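Local coordinates for Iron(III) ABC transporter, periplasmic iron-compound-binding protein (Vibrio cholerae, PDB 5GGY) that probably binds ferric siderophores such as desferrioxamine (Desferal) in the periplasm and delivers them to an ABC transporter for iron uptake, at residues V51-P56 against L264-E269; L103-E108 against Q114-H119; H119-A124 against Q135-M140; A139-F144 against P182-E187. All coordinates share one frame; numbering follows the deposited sequence.

Contact 1. Residues V51-P56 against L264-E269; sequences VQPEVP and LRYSAE
Q52, in the loop that follows helix 43-49, comes closest to Y266 of helix 262-276, and 8.1 Å between their CA atoms leaves room for a tyrosine ring and a glutamine methylene between the backbones. Across that gap the main event is a CH-pi contact. CG of Q52 sits over the centre of the Y266 ring, 3.5 Å from the centroid and only 14° off the ring normal, with CD1 of Y266 its closest atom at 3.4 Å. The glutamine chain sets CG between the backbone N and the carbonyl carbon (chi1 61°) and then bends at chi2, so a methylene rather than the amide rests on the face. The amide plane is turned 57° from the ring, and NE2 is bonded to the carbonyl oxygen of P254. P53, joined to Q52 by a cis peptide bond, adds a looser apolar contact in which its CD lies 4.2 Å from CE1 of Y266; the proline also packs on helix 24-32. OE1 of E32, on that same helix, is hydrogen-bonded to the Y266 hydroxyl. No hydrogen bond spans the two segments themselves. Adhesion here is therefore chiefly dispersion over a ring face, while the polar ends of Q52 and Y266 find partners outside the two segments, which leaves the apolar surfaces of both to meet here.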
loop_
_atom_site.group_PDB
_atom_site.type_symbol
_atom_site.label_atom_id
_atom_site.label_comp_id
_atom_site.label_asym_id
_atom_site.label_seq_id
_atom_site.Cartn_x
_atom_site.Cartn_y
_atom_site.Cartn_z
ATOM N N VAL A 51 -7.713 -21.967 2.329
ATOM C CA VAL A 51 -8.686 -21.923 1.236
ATOM C C VAL A 51 -8.180 -21.165 0.005
ATOM O O VAL A 51 -8.023 -21.750 -1.068
ATOM C CB VAL A 51 -10.018 -21.295 1.697
ATOM C CG1 VAL A 51 -11.050 -21.385 0.591
ATOM C CG2 VAL A 51 -10.525 -21.983 2.955
ATOM N N GLN A 52 -7.936 -19.866 0.157
ATOM C CA GLN A 52 -7.482 -19.036 -0.956
ATOM C C GLN A 52 -6.104 -18.430 -0.684
ATOM O O GLN A 52 -5.810 -18.026 0.443
ATOM C CB GLN A 52 -8.500 -17.928 -1.258
ATOM C CG GLN A 52 -8.749 -16.946 -0.119
ATOM C CD GLN A 52 -9.681 -17.491 0.949
ATOM O OE1 GLN A 52 -10.750 -18.018 0.646
ATOM N NE2 GLN A 52 -9.273 -17.372 2.209
ATOM N N PRO A 53 -5.248 -18.366 -1.719
ATOM C CA PRO A 53 -5.500 -18.804 -3.098
ATOM C C PRO A 53 -5.469 -20.323 -3.259
ATOM O O PRO A 53 -4.801 -21.010 -2.484
ATOM C CB PRO A 53 -4.358 -18.154 -3.880
ATOM C CG PRO A 53 -3.255 -18.076 -2.901
ATOM C CD PRO A 53 -3.902 -17.785 -1.573
ATOM N N GLU A 54 -6.192 -20.833 -4.251
ATOM C CA GLU A 54 -6.260 -22.270 -4.483
ATOM C C GLU A 54 -4.926 -22.821 -4.970
ATOM O O GLU A 54 -4.321 -22.282 -5.895
ATOM C CB GLU A 54 -7.355 -22.605 -5.496
ATOM C CG GLU A 54 -7.468 -24.095 -5.788
ATOM C CD GLU A 54 -8.331 -24.402 -6.996
ATOM O OE1 GLU A 54 -8.363 -25.578 -7.416
ATOM O OE2 GLU A 54 -8.975 -23.470 -7.526
ATOM N N VAL A 55 -4.471 -23.897 -4.336
ATOM C CA VAL A 55 -3.254 -24.569 -4.761
ATOM C C VAL A 55 -3.534 -25.445 -5.977
ATOM O O VAL A 55 -4.422 -26.295 -5.937
ATOM C CB VAL A 55 -2.664 -25.431 -3.629
ATOM C CG1 VAL A 55 -1.482 -26.238 -4.132
ATOM C CG2 VAL A 55 -2.260 -24.555 -2.451
ATOM N N PRO A 56 -2.791 -25.223 -7.072
ATOM C CA PRO A 56 -2.896 -26.066 -8.269
ATOM C C PRO A 56 -2.597 -27.531 -7.953
ATOM O O PRO A 56 -1.768 -27.816 -7.093
ATOM C CB PRO A 56 -1.836 -25.480 -9.210
ATOM C CG PRO A 56 -1.637 -24.082 -8.740
ATOM C CD PRO A 56 -1.836 -24.116 -7.257
ATOM N N LEU A 264 -4.491 -10.278 3.708
ATOM C CA LEU A 264 -5.013 -9.047 4.285
ATOM C C LEU A 264 -6.297 -8.636 3.571
ATOM O O LEU A 264 -7.255 -8.184 4.202
ATOM C CB LEU A 264 -3.972 -7.927 4.197
ATOM C CG LEU A 264 -2.594 -8.242 4.783
ATOM C CD1 LEU A 264 -1.615 -7.117 4.483
ATOM C CD2 LEU A 264 -2.688 -8.493 6.279
ATOM N N ARG A 265 -6.306 -8.800 2.250
ATOM C CA ARG A 265 -7.480 -8.493 1.442
ATOM C C ARG A 265 -8.616 -9.467 1.733
ATOM O O ARG A 265 -9.769 -9.062 1.871
ATOM C CB ARG A 265 -7.138 -8.532 -0.050
ATOM C CG ARG A 265 -8.321 -8.234 -0.965
ATOM C CD ARG A 265 -8.107 -8.779 -2.374
ATOM N NE ARG A 265 -9.325 -8.696 -3.178
ATOM C CZ ARG A 265 -9.543 -7.787 -4.123
ATOM N NH1 ARG A 265 -8.620 -6.877 -4.403
ATOM N NH2 ARG A 265 -10.685 -7.791 -4.796
ATOM N N TYR A 266 -8.280 -10.751 1.812
ATOM C CA TYR A 266 -9.263 -11.793 2.086
ATOM C C TYR A 266 -9.864 -11.630 3.474
ATOM O O TYR A 266 -11.076 -11.759 3.657
ATOM C CB TYR A 266 -8.627 -13.178 1.954
ATOM C CG TYR A 266 -8.030 -13.452 0.591
ATOM C CD1 TYR A 266 -6.833 -14.143 0.461
ATOM C CD2 TYR A 266 -8.669 -13.026 -0.567
ATOM C CE1 TYR A 266 -6.285 -14.398 -0.779
ATOM C CE2 TYR A 266 -8.128 -13.279 -1.815
ATOM C CZ TYR A 266 -6.936 -13.965 -1.913
ATOM O OH TYR A 266 -6.397 -14.217 -3.153
ATOM N N SER A 267 -9.009 -11.346 4.451
ATOM C CA SER A 267 -9.461 -11.111 5.816
ATOM C C SER A 267 -10.432 -9.936 5.867
ATOM O O SER A 267 -11.481 -10.012 6.505
ATOM C CB SER A 267 -8.273 -10.844 6.746
ATOM O OG SER A 267 -7.388 -11.949 6.802
ATOM N N ALA A 268 -10.071 -8.857 5.180
ATOM C CA ALA A 268 -10.884 -7.646 5.151
ATOM C C ALA A 268 -12.280 -7.906 4.599
ATOM O O ALA A 268 -13.263 -7.388 5.124
ATOM C CB ALA A 268 -10.190 -6.569 4.337
ATOM N N GLU A 269 -12.357 -8.708 3.541
ATOM C CA GLU A 269 -13.630 -9.028 2.903
ATOM C C GLU A 269 -14.470 -9.971 3.760
ATOM O O GLU A 269 -15.686 -9.803 3.873
ATOM C CB GLU A 269 -13.393 -9.642 1.520
ATOM C CG GLU A 269 -12.739 -8.689 0.527
ATOM C CD GLU A 269 -12.586 -9.293 -0.855
ATOM O OE1 GLU A 269 -12.346 -10.515 -0.946
ATOM O OE2 GLU A 269 -12.710 -8.548 -1.851
#

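Contact 2. Residues L103-E108 against Q114-H119; sequences LPNFSE and QVAISH
H119 meets both L103 and P104, with its imidazole as the centre of the contact. Its NE2 donates to O of P104 over 2.9 Å, and the bond is fairly straight at 162°. The oxygen lies close to the ring plane, whereas the donor stands above the carbonyl plane, not on a lone pair. With CG beside the backbone N (chi1 -73°), the ring reaches from the helix to the loop and carries NE2 to this carbonyl. One face of the imidazole receives CB of L103, 3.6 Å from the centroid in a CH-pi contact displaced toward the rim; the opposite face looks onto O of V115, one turn back in the same helix. The ring is thus held by a bond at its edge and by neighbours above and below. The second half of the contact is N105 on V115. The asparagine extends with CG opposite the backbone N (chi1 -162°), laying its amide against the valine, where OD1 approaches CB of V115 to 3.4 Å and CG approaches CG1 of V115 to 3.5 Å. Its ND2 is satisfied by O of A112 near the start of the helix. The segment 103-108 continues from strand 100-102, an outermost strand of the three-stranded parallel sheet, so the contact seats the exit of that strand on helix 112-126, while L26 and Q29 of helix 24-32 pack against L103 and H119.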
loop_
_atom_site.group_PDB
_atom_site.type_symbol
_atom_site.label_atom_id
_atom_site.label_comp_id
_atom_site.label_asym_id
_atom_site.label_seq_id
_atom_site.Cartn_x
_atom_site.Cartn_y
_atom_site.Cartn_z
ATOM N N LEU A 103 12.516 -15.822 4.632
ATOM C CA LEU A 103 11.704 -14.640 4.907
ATOM C C LEU A 103 10.808 -14.863 6.118
ATOM O O LEU A 103 9.662 -15.291 5.977
ATOM C CB LEU A 103 10.844 -14.269 3.694
ATOM C CG LEU A 103 11.473 -14.362 2.303
ATOM C CD1 LEU A 103 11.151 -15.705 1.655
ATOM C CD2 LEU A 103 11.012 -13.212 1.422
ATOM N N PRO A 104 11.326 -14.567 7.319
ATOM C CA PRO A 104 10.579 -14.785 8.560
ATOM C C PRO A 104 9.551 -13.692 8.845
ATOM O O PRO A 104 9.690 -12.561 8.381
ATOM C CB PRO A 104 11.678 -14.787 9.625
ATOM C CG PRO A 104 12.708 -13.866 9.077
ATOM C CD PRO A 104 12.694 -14.082 7.580
ATOM N N ASN A 105 8.525 -14.045 9.611
ATOM C CA ASN A 105 7.478 -13.107 9.990
ATOM C C ASN A 105 6.830 -13.527 11.309
ATOM O O ASN A 105 7.183 -14.560 11.882
ATOM C CB ASN A 105 6.424 -13.013 8.883
ATOM C CG ASN A 105 5.563 -11.764 8.995
ATOM O OD1 ASN A 105 5.609 -11.051 9.998
ATOM N ND2 ASN A 105 4.764 -11.500 7.965
ATOM N N PHE A 106 5.898 -12.704 11.786
ATOM C CA PHE A 106 5.088 -13.003 12.964
ATOM C C PHE A 106 5.935 -13.197 14.216
ATOM O O PHE A 106 5.569 -13.951 15.118
ATOM C CB PHE A 106 4.220 -14.239 12.709
ATOM C CG PHE A 106 3.355 -14.120 11.487
ATOM C CD1 PHE A 106 2.151 -13.439 11.545
ATOM C CD2 PHE A 106 3.750 -14.673 10.278
ATOM C CE1 PHE A 106 1.356 -13.316 10.419
ATOM C CE2 PHE A 106 2.958 -14.551 9.154
ATOM C CZ PHE A 106 1.764 -13.869 9.224
ATOM N N SER A 107 7.069 -12.508 14.269
ATOM C CA SER A 107 7.878 -12.504 15.476
ATOM C C SER A 107 7.317 -11.466 16.437
ATOM O O SER A 107 6.443 -10.679 16.070
ATOM C CB SER A 107 9.348 -12.215 15.160
ATOM O OG SER A 107 9.691 -10.885 15.501
ATOM N N GLU A 108 7.821 -11.481 17.664
ATOM C CA GLU A 108 7.383 -10.573 18.718
ATOM C C GLU A 108 7.481 -9.106 18.301
ATOM O O GLU A 108 6.606 -8.297 18.611
ATOM C CB GLU A 108 8.206 -10.817 19.987
ATOM C CG GLU A 108 9.624 -11.326 19.733
ATOM C CD GLU A 108 9.686 -12.823 19.464
ATOM O OE1 GLU A 108 8.746 -13.537 19.873
ATOM O OE2 GLU A 108 10.662 -13.278 18.829
ATOM N N GLN A 114 2.760 -5.603 7.645
ATOM C CA GLN A 114 3.763 -4.820 6.931
ATOM C C GLN A 114 4.868 -5.720 6.397
ATOM O O GLN A 114 5.339 -5.535 5.275
ATOM C CB GLN A 114 4.360 -3.740 7.833
ATOM C CG GLN A 114 3.394 -2.627 8.191
ATOM C CD GLN A 114 4.052 -1.543 9.024
ATOM O OE1 GLN A 114 5.273 -1.521 9.178
ATOM N NE2 GLN A 114 3.244 -0.640 9.569
ATOM N N VAL A 115 5.270 -6.696 7.207
ATOM C CA VAL A 115 6.309 -7.643 6.816
ATOM C C VAL A 115 5.819 -8.535 5.681
ATOM O O VAL A 115 6.566 -8.858 4.760
ATOM C CB VAL A 115 6.752 -8.514 8.010
ATOM C CG1 VAL A 115 7.785 -9.538 7.575
ATOM C CG2 VAL A 115 7.315 -7.639 9.117
ATOM N N ALA A 116 4.546 -8.913 5.750
ATOM C CA ALA A 116 3.918 -9.715 4.703
ATOM C C ALA A 116 3.904 -8.967 3.377
ATOM O O ALA A 116 4.152 -9.553 2.322
ATOM C CB ALA A 116 2.504 -10.103 5.100
ATOM N N ILE A 117 3.610 -7.673 3.443
ATOM C CA ILE A 117 3.609 -6.814 2.267
ATOM C C ILE A 117 5.016 -6.648 1.709
ATOM O O ILE A 117 5.230 -6.689 0.500
ATOM C CB ILE A 117 3.023 -5.419 2.591
ATOM C CG1 ILE A 117 1.527 -5.525 2.868
ATOM C CG2 ILE A 117 3.284 -4.452 1.452
ATOM C CD1 ILE A 117 0.889 -4.207 3.234
ATOM N N SER A 118 5.979 -6.478 2.605
ATOM C CA SER A 118 7.367 -6.296 2.210
ATOM C C SER A 118 7.929 -7.562 1.570
ATOM O O SER A 118 8.643 -7.495 0.569
ATOM C CB SER A 118 8.220 -5.889 3.414
ATOM O OG SER A 118 9.557 -5.630 3.017
ATOM N N HIS A 119 7.598 -8.714 2.147
ATOM C CA HIS A 119 8.040 -9.994 1.601
ATOM C C HIS A 119 7.427 -10.240 0.227
ATOM O O HIS A 119 8.076 -10.786 -0.664
ATOM C CB HIS A 119 7.684 -11.140 2.549
ATOM C CG HIS A 119 8.538 -11.196 3.777
ATOM N ND1 HIS A 119 9.586 -10.327 3.992
ATOM C CD2 HIS A 119 8.502 -12.015 4.854
ATOM C CE1 HIS A 119 10.159 -10.608 5.150
ATOM N NE2 HIS A 119 9.519 -11.630 5.692
#

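Contact 3. Residues H119-A124 against Q135-M140; sequences HFKTLA and QKLEAM
O of H119 is gripped by two donors, the amide N of L123 at 2.9 Å and the hydroxyl OG1 of T122 at 2.8 Å, both arriving from the same face of its carbonyl plane. The hydroxyl comes in steeply, with a C=O...donor angle of 106°, as a threonine folded back onto its own helix does. Beyond this turn, F120 and L137 carry the contact to the next helix. F120 projects with its ring swung away from the amide nitrogen (chi1 -176°) and slides past L137 in the reverse direction, bringing CD2 within 4.1 Å of CG of L137. The leucine comes to the ring obliquely. Helices 112-126 and 130-154 follow each other after a short link and form an antiparallel hairpin: the axes of the two short segments run at 156° and approach no closer than 11.9 Å, a spacing bridged by large side chains. The second helix is the long one that joins the two lobes in periplasmic binding proteins of this family. K121 adds to the interface with its aliphatic part, whose CE lies 3.7 Å from CD1 of L137, the two side chains crossing at about a right angle. Its ammonium group forms a salt bridge with E54 of the second subunit. Farther along the ring, CB of K136 is a marginal neighbour of CZ of F120, and the charged end of that lysine leads away to a salt bridge with E32 of helix 24-32.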
loop_
_atom_site.group_PDB
_atom_site.type_symbol
_atom_site.label_atom_id
_atom_site.label_comp_id
_atom_site.label_asym_id
_atom_site.label_seq_id
_atom_site.Cartn_x
_atom_site.Cartn_y
_atom_site.Cartn_z
ATOM N N HIS A 119 7.598 -8.714 2.147
ATOM C CA HIS A 119 8.040 -9.994 1.601
ATOM C C HIS A 119 7.427 -10.240 0.227
ATOM O O HIS A 119 8.076 -10.786 -0.664
ATOM C CB HIS A 119 7.684 -11.140 2.549
ATOM C CG HIS A 119 8.538 -11.196 3.777
ATOM N ND1 HIS A 119 9.586 -10.327 3.992
ATOM C CD2 HIS A 119 8.502 -12.015 4.854
ATOM C CE1 HIS A 119 10.159 -10.608 5.150
ATOM N NE2 HIS A 119 9.519 -11.630 5.692
ATOM N N PHE A 120 6.171 -9.834 0.070
ATOM C CA PHE A 120 5.453 -9.980 -1.190
ATOM C C PHE A 120 6.161 -9.221 -2.303
ATOM O O PHE A 120 6.236 -9.687 -3.441
ATOM C CB PHE A 120 4.017 -9.486 -1.026
ATOM C CG PHE A 120 3.153 -9.677 -2.240
ATOM C CD1 PHE A 120 2.805 -10.947 -2.675
ATOM C CD2 PHE A 120 2.651 -8.580 -2.920
ATOM C CE1 PHE A 120 1.993 -11.115 -3.781
ATOM C CE2 PHE A 120 1.841 -8.740 -4.022
ATOM C CZ PHE A 120 1.510 -10.005 -4.456
ATOM N N LYS A 121 6.694 -8.054 -1.962
ATOM C CA LYS A 121 7.413 -7.234 -2.927
ATOM C C LYS A 121 8.777 -7.816 -3.284
ATOM O O LYS A 121 9.130 -7.903 -4.456
ATOM C CB LYS A 121 7.582 -5.820 -2.385
ATOM C CG LYS A 121 6.287 -5.072 -2.199
ATOM C CD LYS A 121 6.542 -3.763 -1.503
ATOM C CE LYS A 121 5.299 -2.907 -1.481
ATOM N NZ LYS A 121 5.555 -1.670 -0.706
ATOM N N THR A 122 9.538 -8.200 -2.262
ATOM C CA THR A 122 10.871 -8.763 -2.458
ATOM C C THR A 122 10.826 -10.037 -3.295
ATOM O O THR A 122 11.680 -10.255 -4.155
ATOM C CB THR A 122 11.558 -9.062 -1.114
ATOM O OG1 THR A 122 10.714 -9.908 -0.328
ATOM C CG2 THR A 122 11.827 -7.774 -0.354
ATOM N N LEU A 123 9.830 -10.876 -3.033
ATOM C CA LEU A 123 9.640 -12.095 -3.806
ATOM C C LEU A 123 9.305 -11.763 -5.258
ATOM O O LEU A 123 9.744 -12.453 -6.179
ATOM C CB LEU A 123 8.540 -12.962 -3.184
ATOM C CG LEU A 123 8.890 -13.673 -1.877
ATOM C CD1 LEU A 123 7.661 -14.341 -1.286
ATOM C CD2 LEU A 123 9.994 -14.694 -2.113
ATOM N N ALA A 124 8.539 -10.698 -5.457
ATOM C CA ALA A 124 8.175 -10.264 -6.798
ATOM C C ALA A 124 9.405 -9.794 -7.557
ATOM O O ALA A 124 9.538 -10.028 -8.757
ATOM C CB ALA A 124 7.144 -9.161 -6.730
ATOM N N GLN A 135 -0.116 -4.390 -8.938
ATOM C CA GLN A 135 -1.518 -4.399 -9.335
ATOM C C GLN A 135 -2.400 -5.010 -8.245
ATOM O O GLN A 135 -3.539 -4.585 -8.051
ATOM C CB GLN A 135 -1.686 -5.152 -10.662
ATOM C CG GLN A 135 -2.503 -6.439 -10.593
ATOM C CD GLN A 135 -3.999 -6.192 -10.657
ATOM O OE1 GLN A 135 -4.461 -5.274 -11.336
ATOM N NE2 GLN A 135 -4.766 -7.007 -9.939
ATOM N N LYS A 136 -1.871 -5.994 -7.525
ATOM C CA LYS A 136 -2.650 -6.673 -6.495
ATOM C C LYS A 136 -2.687 -5.874 -5.197
ATOM O O LYS A 136 -3.674 -5.917 -4.463
ATOM C CB LYS A 136 -2.096 -8.074 -6.240
ATOM C CG LYS A 136 -2.376 -9.044 -7.372
ATOM C CD LYS A 136 -2.403 -10.476 -6.880
ATOM C CE LYS A 136 -2.954 -11.412 -7.940
ATOM N NZ LYS A 136 -3.121 -12.797 -7.419
ATOM N N LEU A 137 -1.611 -5.144 -4.922
ATOM C CA LEU A 137 -1.559 -4.269 -3.757
ATOM C C LEU A 137 -2.446 -3.048 -3.959
ATOM O O LEU A 137 -3.143 -2.620 -3.039
ATOM C CB LEU A 137 -0.119 -3.837 -3.476
ATOM C CG LEU A 137 0.795 -4.924 -2.911
ATOM C CD1 LEU A 137 2.225 -4.425 -2.831
ATOM C CD2 LEU A 137 0.299 -5.368 -1.544
ATOM N N GLU A 138 -2.410 -2.492 -5.167
ATOM C CA GLU A 138 -3.242 -1.347 -5.517
ATOM C C GLU A 138 -4.719 -1.704 -5.415
ATOM O O GLU A 138 -5.519 -0.935 -4.880
ATOM C CB GLU A 138 -2.920 -0.854 -6.929
ATOM C CG GLU A 138 -1.596 -0.122 -7.055
ATOM C CD GLU A 138 -1.200 0.120 -8.499
ATOM O OE1 GLU A 138 -1.951 -0.308 -9.400
ATOM O OE2 GLU A 138 -0.140 0.735 -8.733
ATOM N N ALA A 139 -5.071 -2.875 -5.935
ATOM C CA ALA A 139 -6.442 -3.361 -5.875
ATOM C C ALA A 139 -6.856 -3.622 -4.433
ATOM O O ALA A 139 -8.018 -3.452 -4.069
ATOM C CB ALA A 139 -6.596 -4.623 -6.707
ATOM N N MET A 140 -5.891 -4.032 -3.618
ATOM C CA MET A 140 -6.134 -4.316 -2.211
ATOM C C MET A 140 -6.487 -3.050 -1.431
ATOM O O MET A 140 -7.468 -3.023 -0.687
ATOM C CB MET A 140 -4.912 -4.993 -1.587
ATOM C CG MET A 140 -5.165 -5.565 -0.206
ATOM S SD MET A 140 -3.733 -6.403 0.496
ATOM C CE MET A 140 -2.657 -5.015 0.835
#

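Contact 4. Residues A139-F144 against P182-E187; sequences AMYARF and PQYVLE
Y184 extends with CG trans to N (chi1 166°), while Y141 and F144 both place CG beside theirs (chi1 -73° in F144), and these settings bring three aromatic side chains together between the helices. The phenol end of Y184 does the touching. Its OH lies at the edge of the Y141 ring, in the ring plane and 3.6 Å from CE1 of Y141. The same OH is 4.0 Å from CE2 of F144, which it approaches obliquely, and CE1 of Y184 packs 4.2 Å from CZ of F144. In both pairs the side chains cross nearly perpendicularly, and no hydrogen bond links the segments. O of M140, one turn back, lies over one face of the F144 ring, offset toward its rim. I117 of helix 112-126 packs on both tyrosines, while the hydroxyl of Y141 bonds to E54 of the second subunit. The axes of the two short segments lie at 59° and come no closer than 12.1 Å, so bulky residues fill the distance. Joining the long helix 130-154 to helix 181-188 of the second lobe, the contact belongs to the two-lobed, single-helix-linked architecture of bacterial solute-binding protein family 8.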
loop_
_atom_site.group_PDB
_atom_site.type_symbol
_atom_site.label_atom_id
_atom_site.label_comp_id
_atom_site.label_asym_id
_atom_site.label_seq_id
_atom_site.Cartn_x
_atom_site.Cartn_y
_atom_site.Cartn_z
ATOM N N ALA A 139 -5.071 -2.875 -5.935
ATOM C CA ALA A 139 -6.442 -3.361 -5.875
ATOM C C ALA A 139 -6.856 -3.622 -4.433
ATOM O O ALA A 139 -8.018 -3.452 -4.069
ATOM C CB ALA A 139 -6.596 -4.623 -6.707
ATOM N N MET A 140 -5.891 -4.032 -3.618
ATOM C CA MET A 140 -6.134 -4.316 -2.211
ATOM C C MET A 140 -6.487 -3.050 -1.431
ATOM O O MET A 140 -7.468 -3.023 -0.687
ATOM C CB MET A 140 -4.912 -4.993 -1.587
ATOM C CG MET A 140 -5.165 -5.565 -0.206
ATOM S SD MET A 140 -3.733 -6.403 0.496
ATOM C CE MET A 140 -2.657 -5.015 0.835
ATOM N N TYR A 141 -5.684 -2.005 -1.608
ATOM C CA TYR A 141 -5.896 -0.740 -0.911
ATOM C C TYR A 141 -7.198 -0.085 -1.347
ATOM O O TYR A 141 -7.858 0.596 -0.564
ATOM C CB TYR A 141 -4.718 0.204 -1.153
ATOM C CG TYR A 141 -3.411 -0.317 -0.601
ATOM C CD1 TYR A 141 -3.357 -0.927 0.646
ATOM C CD2 TYR A 141 -2.233 -0.214 -1.332
ATOM C CE1 TYR A 141 -2.166 -1.409 1.155
ATOM C CE2 TYR A 141 -1.038 -0.693 -0.830
ATOM C CZ TYR A 141 -1.010 -1.291 0.412
ATOM O OH TYR A 141 0.181 -1.770 0.913
ATOM N N ALA A 142 -7.567 -0.304 -2.605
ATOM C CA ALA A 142 -8.839 0.183 -3.119
ATOM C C ALA A 142 -9.987 -0.626 -2.524
ATOM O O ALA A 142 -11.024 -0.074 -2.154
ATOM C CB ALA A 142 -8.863 0.115 -4.638
ATOM N N ARG A 143 -9.784 -1.938 -2.430
ATOM C CA ARG A 143 -10.766 -2.840 -1.838
ATOM C C ARG A 143 -11.027 -2.486 -0.378
ATOM O O ARG A 143 -12.165 -2.560 0.089
ATOM C CB ARG A 143 -10.294 -4.290 -1.954
ATOM C CG ARG A 143 -11.288 -5.316 -1.444
ATOM C CD ARG A 143 -12.634 -5.159 -2.130
ATOM N NE ARG A 143 -13.551 -6.245 -1.797
ATOM C CZ ARG A 143 -14.847 -6.240 -2.090
ATOM N NH1 ARG A 143 -15.380 -5.200 -2.714
ATOM N NH2 ARG A 143 -15.609 -7.270 -1.755
ATOM N N PHE A 144 -9.969 -2.101 0.334
ATOM C CA PHE A 144 -10.075 -1.687 1.733
ATOM C C PHE A 144 -11.045 -0.522 1.886
ATOM O O PHE A 144 -11.874 -0.500 2.795
ATOM C CB PHE A 144 -8.705 -1.289 2.288
ATOM C CG PHE A 144 -7.780 -2.449 2.526
ATOM C CD1 PHE A 144 -8.275 -3.682 2.913
ATOM C CD2 PHE A 144 -6.413 -2.301 2.363
ATOM C CE1 PHE A 144 -7.424 -4.745 3.131
ATOM C CE2 PHE A 144 -5.557 -3.359 2.584
ATOM C CZ PHE A 144 -6.062 -4.584 2.969
ATOM N N PRO A 182 -4.957 -9.435 11.548
ATOM C CA PRO A 182 -6.343 -8.955 11.636
ATOM C C PRO A 182 -6.444 -7.547 12.222
ATOM O O PRO A 182 -7.342 -6.792 11.851
ATOM C CB PRO A 182 -7.012 -9.977 12.558
ATOM C CG PRO A 182 -6.182 -11.202 12.432
ATOM C CD PRO A 182 -4.783 -10.700 12.286
ATOM N N GLN A 183 -5.532 -7.208 13.127
ATOM C CA GLN A 183 -5.478 -5.867 13.701
ATOM C C GLN A 183 -5.260 -4.823 12.611
ATOM O O GLN A 183 -5.902 -3.772 12.599
ATOM C CB GLN A 183 -4.369 -5.776 14.752
ATOM C CG GLN A 183 -4.093 -4.367 15.252
ATOM C CD GLN A 183 -5.211 -3.808 16.113
ATOM O OE1 GLN A 183 -6.115 -4.532 16.531
ATOM N NE2 GLN A 183 -5.152 -2.510 16.385
ATOM N N TYR A 184 -4.346 -5.127 11.695
ATOM C CA TYR A 184 -4.067 -4.270 10.552
ATOM C C TYR A 184 -5.313 -4.122 9.690
ATOM O O TYR A 184 -5.631 -3.032 9.215
ATOM C CB TYR A 184 -2.906 -4.847 9.737
ATOM C CG TYR A 184 -2.730 -4.246 8.355
ATOM C CD1 TYR A 184 -3.373 -4.791 7.246
ATOM C CD2 TYR A 184 -1.890 -3.161 8.153
ATOM C CE1 TYR A 184 -3.207 -4.251 5.986
ATOM C CE2 TYR A 184 -1.715 -2.617 6.898
ATOM C CZ TYR A 184 -2.374 -3.167 5.817
ATOM O OH TYR A 184 -2.205 -2.628 4.563
ATOM N N VAL A 185 -6.008 -5.236 9.493
ATOM C CA VAL A 185 -7.241 -5.258 8.719
ATOM C C VAL A 185 -8.319 -4.382 9.362
ATOM O O VAL A 185 -8.990 -3.606 8.676
ATOM C CB VAL A 185 -7.765 -6.700 8.562
ATOM C CG1 VAL A 185 -9.238 -6.710 8.184
ATOM C CG2 VAL A 185 -6.926 -7.466 7.540
ATOM N N LEU A 186 -8.472 -4.504 10.679
ATOM C CA LEU A 186 -9.434 -3.697 11.427
ATOM C C LEU A 186 -9.144 -2.204 11.294
ATOM O O LEU A 186 -10.044 -1.417 11.004
ATOM C CB LEU A 186 -9.434 -4.094 12.905
ATOM C CG LEU A 186 -9.914 -5.504 13.258
ATOM C CD1 LEU A 186 -9.832 -5.742 14.758
ATOM C CD2 LEU A 186 -11.328 -5.729 12.753
ATOM N N GLU A 187 -7.888 -1.820 11.510
ATOM C CA GLU A 187 -7.487 -0.419 11.404
ATOM C C GLU A 187 -7.697 0.115 9.991
ATOM O O GLU A 187 -8.152 1.242 9.800
ATOM C CB GLU A 187 -6.022 -0.246 11.812
ATOM C CG GLU A 187 -5.716 -0.612 13.253
ATOM C CD GLU A 187 -4.233 -0.544 13.553
ATOM O OE1 GLU A 187 -3.470 -0.129 12.656
ATOM O OE2 GLU A 187 -3.828 -0.906 14.677
#

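Overall arrangement
From the N terminus, the 51-56 loop opens contact 1, which closes only when helix 262-276 returns near the end of the chain; the other three contacts all fall within that span. Contact 2 closes first, a short loop between strand 100-102 and helix 112-126. Contact 3 begins at H119, which it shares with contact 2, and ties this helix to helix 130-154. Contact 4 takes over on the same long helix, sharing A139 and M140, and reaches helix 181-188. The series thus runs from the first lobe along the linking helix to the second, and contact 1 spans it. The second subunit packs on segments of contacts 2, 3 and 4.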